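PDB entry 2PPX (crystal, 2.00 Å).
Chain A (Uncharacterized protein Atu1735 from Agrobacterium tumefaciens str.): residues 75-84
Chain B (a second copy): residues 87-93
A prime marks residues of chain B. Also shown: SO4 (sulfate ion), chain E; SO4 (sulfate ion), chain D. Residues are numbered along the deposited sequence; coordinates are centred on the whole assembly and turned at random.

Chain A (75-84) RAYLKIIAVD
Chain B 87-93: GTAAALR

Two helices from two copies of one protein cross nearly at right angles. Residues 75-83 of chain A form the end of a helix that begins earlier in the chain, with phi/psi near -60/-45. Gly87′ to Ala91′ continue a helix that begins earlier in chain B. The N-to-C directions differ by 100°, and the axes approach to 9.4 Å. Register is set by two CA pairs. Ile80 CA lies 6.3 Å from Ala91′ CA. Ala76 CA lies 6.8 Å from Leu92′ CA. The two stretches bury 343 Å² between them, both sides summed.

Ala76, Lys79, Ile80 and Val83 make the chain A surface. Ala76 lies about one turn from Lys79 and Ile80, and these lie about one turn from Val83. Ile80 is its main bump. Its CA-to-CB bond points sideways, but chi1 m (-51°) and chi2 m (-56°) bring CD1 nearer to chain B. There Ile80 CD1 sits among three residues: it is 3.6 Å from Thr88′ O and 3.7 Å from Thr88′ CG2, 3.7 Å from Ala91′ CB, and 3.8 Å from Leu92′ CD2. Thr88′ has chi1 m.

Leu92′ supplies the answering bump. Its CA-to-CB bond also points sideways, and with chi1 m and chi2 t its end comes nearer to chain A. Leu92′ CD2 lies 3.8 Å from Ala76 CB and 3.6 Å from Ala76 O. The methyl group packs against the Ala76 CB and carbonyl. Lys79 CG is 4.2 Å from the same Leu92′ CD2.

Ala91′ points toward chain A. Its short side chain meets Ile80 and also Val83, whose CG2 is 4.1 Å from Ala91′ CB. Val83 points toward chain B and has chi1 t.

One hydrogen bond crosses the contact. Lys79 points toward chain B, with chi1 t, chi2 132°, chi3 t and chi4 -129°. Lys79 NZ donates to Ala91′ O at 3.1 Å. This carbonyl lies near the end of the chain B segment, where the backbone changes: Leu92′ has phi/psi -82/-15, and Arg93′ N bonds to Ala90′ O at 3.1 Å.

Chain A keeps regular i to i+4 bonds, from Lys79 N to Arg75 O at 3.0 Å through Asp84 N to Ile80 O at 2.8 Å. Asp84 then leaves helical values (-146/79).

Arg75 turns its end away from chain B, with chi1 m, chi2 t and chi3 m. Two sulfates, probably from the crystallisation liquor, bind its guanidinium edge. Arg75 NE donates to chain E sulfate O1 at 3.1 Å and Arg75 NH2 to its O2 at 2.7 Å. Arg75 NH1 donates to chain D sulfate O2 at 2.9 Å and Arg75 NH2 to its O1 at 3.2 Å.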

ATOM      1  N   ARG A  75       9.943   1.018  -3.914  1.00 59.91           N
ATOM      2  CA  ARG A  75      11.354   1.364  -3.863  1.00 59.66           C
ATOM      3  C   ARG A  75      12.104   0.702  -4.991  1.00 58.96           C
ATOM      4  O   ARG A  75      12.992   1.332  -5.605  1.00 59.42           O
ATOM      5  CB  ARG A  75      12.021   0.969  -2.526  1.00 59.32           C
ATOM      6  CG  ARG A  75      11.450   1.748  -1.339  1.00 62.18           C
ATOM      7  CD  ARG A  75      12.318   1.588  -0.110  1.00 61.67           C
ATOM      8  NE  ARG A  75      12.416   0.207   0.412  1.00 64.11           N
ATOM      9  CZ  ARG A  75      11.539  -0.378   1.245  1.00 65.16           C
ATOM     10  NH1 ARG A  75      10.405   0.232   1.639  1.00 60.14           N
ATOM     11  NH2 ARG A  75      11.794  -1.603   1.690  1.00 64.64           N
ATOM     12  N   ALA A  76      11.785  -0.576  -5.246  1.00 58.10           N
ATOM     13  CA  ALA A  76      12.428  -1.322  -6.346  1.00 58.17           C
ATOM     14  C   ALA A  76      12.120  -0.615  -7.672  1.00 58.50           C
ATOM     15  O   ALA A  76      13.000  -0.392  -8.501  1.00 58.08           O
ATOM     16  CB  ALA A  76      11.945  -2.751  -6.358  1.00 57.19           C
ATOM     17  N   TYR A  77      10.855  -0.229  -7.839  1.00 60.08           N
ATOM     18  CA  TYR A  77      10.408   0.479  -9.054  1.00 60.23           C
ATOM     19  C   TYR A  77      11.164   1.810  -9.264  1.00 60.23           C
ATOM     20  O   TYR A  77      11.574   2.129 -10.371  1.00 60.58           O
ATOM     21  CB  TYR A  77       8.886   0.705  -8.966  1.00 60.50           C
ATOM     22  CG  TYR A  77       8.296   1.428 -10.171  1.00 60.67           C
ATOM     23  CD1 TYR A  77       8.728   1.143 -11.470  1.00 60.47           C
ATOM     24  CD2 TYR A  77       7.285   2.367  -9.998  1.00 62.23           C
ATOM     25  CE1 TYR A  77       8.190   1.805 -12.552  1.00 61.78           C
ATOM     26  CE2 TYR A  77       6.727   3.032 -11.073  1.00 61.43           C
ATOM     27  CZ  TYR A  77       7.174   2.749 -12.340  1.00 62.20           C
ATOM     28  OH  TYR A  77       6.643   3.427 -13.405  1.00 59.09           O
ATOM     29  N   LEU A  78      11.302   2.592  -8.201  1.00 61.17           N
ATOM     30  CA  LEU A  78      12.057   3.849  -8.224  1.00 61.61           C
ATOM     31  C   LEU A  78      13.500   3.652  -8.593  1.00 60.93           C
ATOM     32  O   LEU A  78      14.084   4.479  -9.293  1.00 60.68           O
ATOM     33  CB  LEU A  78      11.987   4.564  -6.853  1.00 61.96           C
ATOM     34  CG  LEU A  78      10.602   5.147  -6.588  1.00 64.15           C
ATOM     35  CD1 LEU A  78      10.433   5.642  -5.164  1.00 64.83           C
ATOM     36  CD2 LEU A  78      10.256   6.267  -7.636  1.00 67.89           C
ATOM     37  N   LYS A  79      14.087   2.554  -8.137  1.00 60.19           N
ATOM     38  CA  LYS A  79      15.437   2.220  -8.577  1.00 60.94           C
ATOM     39  C   LYS A  79      15.518   1.949 -10.090  1.00 60.81           C
ATOM     40  O   LYS A  79      16.477   2.364 -10.762  1.00 59.81           O
ATOM     41  CB  LYS A  79      16.003   1.060  -7.762  1.00 61.22           C
ATOM     42  CG  LYS A  79      17.354   0.573  -8.316  1.00 66.98           C
ATOM     43  CD  LYS A  79      18.373   0.429  -7.207  1.00 74.10           C
ATOM     44  CE  LYS A  79      19.788   0.273  -7.774  1.00 76.00           C
ATOM     45  NZ  LYS A  79      20.408  -0.925  -7.148  1.00 79.22           N
ATOM     46  N   ILE A  80      14.500   1.289 -10.659  1.00 60.30           N
ATOM     47  CA  ILE A  80      14.515   1.023 -12.097  1.00 60.55           C
ATOM     48  C   ILE A  80      14.366   2.306 -12.878  1.00 59.91           C
ATOM     49  O   ILE A  80      15.046   2.500 -13.893  1.00 60.20           O
ATOM     50  CB  ILE A  80      13.379   0.047 -12.561  1.00 60.90           C
ATOM     51  CG1 ILE A  80      13.369  -1.215 -11.700  1.00 61.66           C
ATOM     52  CG2 ILE A  80      13.566  -0.272 -14.044  1.00 62.42           C
ATOM     53  CD1 ILE A  80      14.665  -1.935 -11.667  1.00 61.51           C
ATOM     54  N   ILE A  81      13.472   3.171 -12.415  1.00 60.99           N
ATOM     55  CA  ILE A  81      13.292   4.492 -13.036  1.00 62.40           C
ATOM     56  C   ILE A  81      14.641   5.231 -13.052  1.00 63.22           C
ATOM     57  O   ILE A  81      15.075   5.743 -14.086  1.00 63.33           O
ATOM     58  CB  ILE A  81      12.227   5.353 -12.282  1.00 62.02           C
ATOM     59  CG1 ILE A  81      10.834   4.726 -12.403  1.00 63.12           C
ATOM     60  CG2 ILE A  81      12.244   6.820 -12.794  1.00 63.09           C
ATOM     61  CD1 ILE A  81       9.793   5.369 -11.504  1.00 60.66           C
ATOM     62  N   ALA A  82      15.300   5.279 -11.896  1.00 64.33           N
ATOM     63  CA  ALA A  82      16.623   5.912 -11.787  1.00 64.44           C
ATOM     64  C   ALA A  82      17.664   5.341 -12.765  1.00 65.03           C
ATOM     65  O   ALA A  82      18.424   6.104 -13.405  1.00 64.82           O
ATOM     66  CB  ALA A  82      17.127   5.827 -10.349  1.00 64.13           C
ATOM     67  N   VAL A  83      17.718   4.012 -12.890  1.00 65.01           N
ATOM     68  CA  VAL A  83      18.688   3.361 -13.780  1.00 65.45           C
ATOM     69  C   VAL A  83      18.342   3.602 -15.253  1.00 65.49           C
ATOM     70  O   VAL A  83      19.237   3.790 -16.074  1.00 65.29           O
ATOM     71  CB  VAL A  83      18.852   1.832 -13.475  1.00 64.86           C
ATOM     72  CG1 VAL A  83      19.747   1.144 -14.496  1.00 66.65           C
ATOM     73  CG2 VAL A  83      19.424   1.636 -12.088  1.00 66.21           C
ATOM     74  N   ASP A  84      17.054   3.597 -15.585  1.00 65.81           N
ATOM     75  CA  ASP A  84      16.610   3.756 -16.972  1.00 66.82           C
ATOM     76  C   ASP A  84      15.299   4.518 -17.102  1.00 66.93           C
ATOM     77  O   ASP A  84      14.239   3.907 -17.315  1.00 66.44           O
ATOM     78  CB  ASP A  84      16.470   2.414 -17.672  1.00 67.26           C
ATOM     79  CG  ASP A  84      16.296   2.564 -19.197  1.00 70.93           C
ATOM     80  OD1 ASP A  84      16.501   3.678 -19.751  1.00 71.17           O
ATOM     81  OD2 ASP A  84      15.952   1.557 -19.839  1.00 77.25           O
TER
ATOM     82  N   GLY B  87      16.946  -7.033 -17.474  1.00 67.31           N
ATOM     83  CA  GLY B  87      17.423  -5.672 -17.203  1.00 66.48           C
ATOM     84  C   GLY B  87      16.926  -5.216 -15.847  1.00 65.75           C
ATOM     85  O   GLY B  87      17.684  -4.629 -15.070  1.00 64.81           O
ATOM     86  N   THR B  88      15.660  -5.528 -15.546  1.00 65.05           N
ATOM     87  CA  THR B  88      15.064  -5.145 -14.270  1.00 65.30           C
ATOM     88  C   THR B  88      15.784  -5.836 -13.102  1.00 65.01           C
ATOM     89  O   THR B  88      16.161  -5.183 -12.129  1.00 64.64           O
ATOM     90  CB  THR B  88      13.521  -5.388 -14.243  1.00 64.91           C
ATOM     91  OG1 THR B  88      12.920  -4.647 -15.310  1.00 65.77           O
ATOM     92  CG2 THR B  88      12.917  -4.925 -12.925  1.00 65.45           C
ATOM     93  N   ALA B  89      15.977  -7.146 -13.220  1.00 64.78           N
ATOM     94  CA  ALA B  89      16.639  -7.930 -12.188  1.00 65.71           C
ATOM     95  C   ALA B  89      18.069  -7.430 -11.955  1.00 66.28           C
ATOM     96  O   ALA B  89      18.495  -7.296 -10.814  1.00 66.75           O
ATOM     97  CB  ALA B  89      16.643  -9.409 -12.571  1.00 65.77           C
ATOM     98  N   ALA B  90      18.785  -7.135 -13.043  1.00 67.59           N
ATOM     99  CA  ALA B  90      20.174  -6.645 -12.977  1.00 68.45           C
ATOM    100  C   ALA B  90      20.269  -5.275 -12.312  1.00 69.57           C
ATOM    101  O   ALA B  90      21.167  -5.029 -11.495  1.00 69.74           O
ATOM    102  CB  ALA B  90      20.802  -6.619 -14.368  1.00 68.08           C
ATOM    103  N   ALA B  91      19.323  -4.394 -12.634  1.00 70.88           N
ATOM    104  CA  ALA B  91      19.272  -3.053 -12.029  1.00 71.64           C
ATOM    105  C   ALA B  91      19.101  -3.094 -10.511  1.00 72.33           C
ATOM    106  O   ALA B  91      19.590  -2.211  -9.801  1.00 73.24           O
ATOM    107  CB  ALA B  91      18.169  -2.229 -12.666  1.00 71.57           C
ATOM    108  N   LEU B  92      18.414  -4.114 -10.011  1.00 72.57           N
ATOM    109  CA  LEU B  92      18.189  -4.250  -8.572  1.00 72.88           C
ATOM    110  C   LEU B  92      19.362  -4.868  -7.811  1.00 74.35           C
ATOM    111  O   LEU B  92      19.398  -4.790  -6.576  1.00 74.40           O
ATOM    112  CB  LEU B  92      16.894  -5.034  -8.289  1.00 71.80           C
ATOM    113  CG  LEU B  92      15.598  -4.400  -8.770  1.00 69.87           C
ATOM    114  CD1 LEU B  92      14.421  -5.361  -8.557  1.00 68.65           C
ATOM    115  CD2 LEU B  92      15.346  -3.070  -8.063  1.00 65.78           C
ATOM    116  N   ARG B  93      20.294  -5.485  -8.549  1.00 76.02           N
ATOM    117  CA  ARG B  93      21.569  -5.994  -8.012  1.00 78.61           C
ATOM    118  C   ARG B  93      22.689  -4.966  -8.180  1.00 78.62           C
ATOM    119  O   ARG B  93      22.851  -4.070  -7.350  1.00 80.04           O
ATOM    120  CB  ARG B  93      22.001  -7.274  -8.734  1.00 78.37           C
ATOM    121  CG  ARG B  93      21.100  -8.479  -8.532  1.00 80.03           C
ATOM    122  CD  ARG B  93      21.768  -9.737  -9.105  1.00 81.07           C
ATOM    123  NE  ARG B  93      21.743  -9.797 -10.574  1.00 86.16           N
ATOM    124  CZ  ARG B  93      20.793 -10.391 -11.309  1.00 87.30           C
ATOM    125  NH1 ARG B  93      20.890 -10.375 -12.634  1.00 88.17           N
ATOM    126  NH2 ARG B  93      19.747 -10.998 -10.738  1.00 88.23           N
TER
HETATM  127  S   SO4 E 104      14.844  -3.059   0.116  0.80 71.71           S
HETATM  128  O1  SO4 E 104      14.485  -1.859  -0.653  0.80 69.83           O
HETATM  129  O2  SO4 E 104      14.061  -3.104   1.349  0.80 70.74           O
HETATM  130  O3  SO4 E 104      14.594  -4.299  -0.621  0.80 71.11           O
HETATM  131  O4  SO4 E 104      16.270  -2.983   0.417  0.80 71.62           O
HETATM  132  S   SO4 D 103       8.410  -1.897   4.131  1.00 66.51           S
HETATM  133  O1  SO4 D 103       9.420  -2.757   3.504  1.00 69.46           O
HETATM  134  O2  SO4 D 103       8.210  -0.671   3.363  1.00 65.84           O
HETATM  135  O3  SO4 D 103       7.129  -2.589   4.229  1.00 62.09           O
HETATM  136  O4  SO4 D 103       8.971  -1.575   5.446  1.00 68.86           O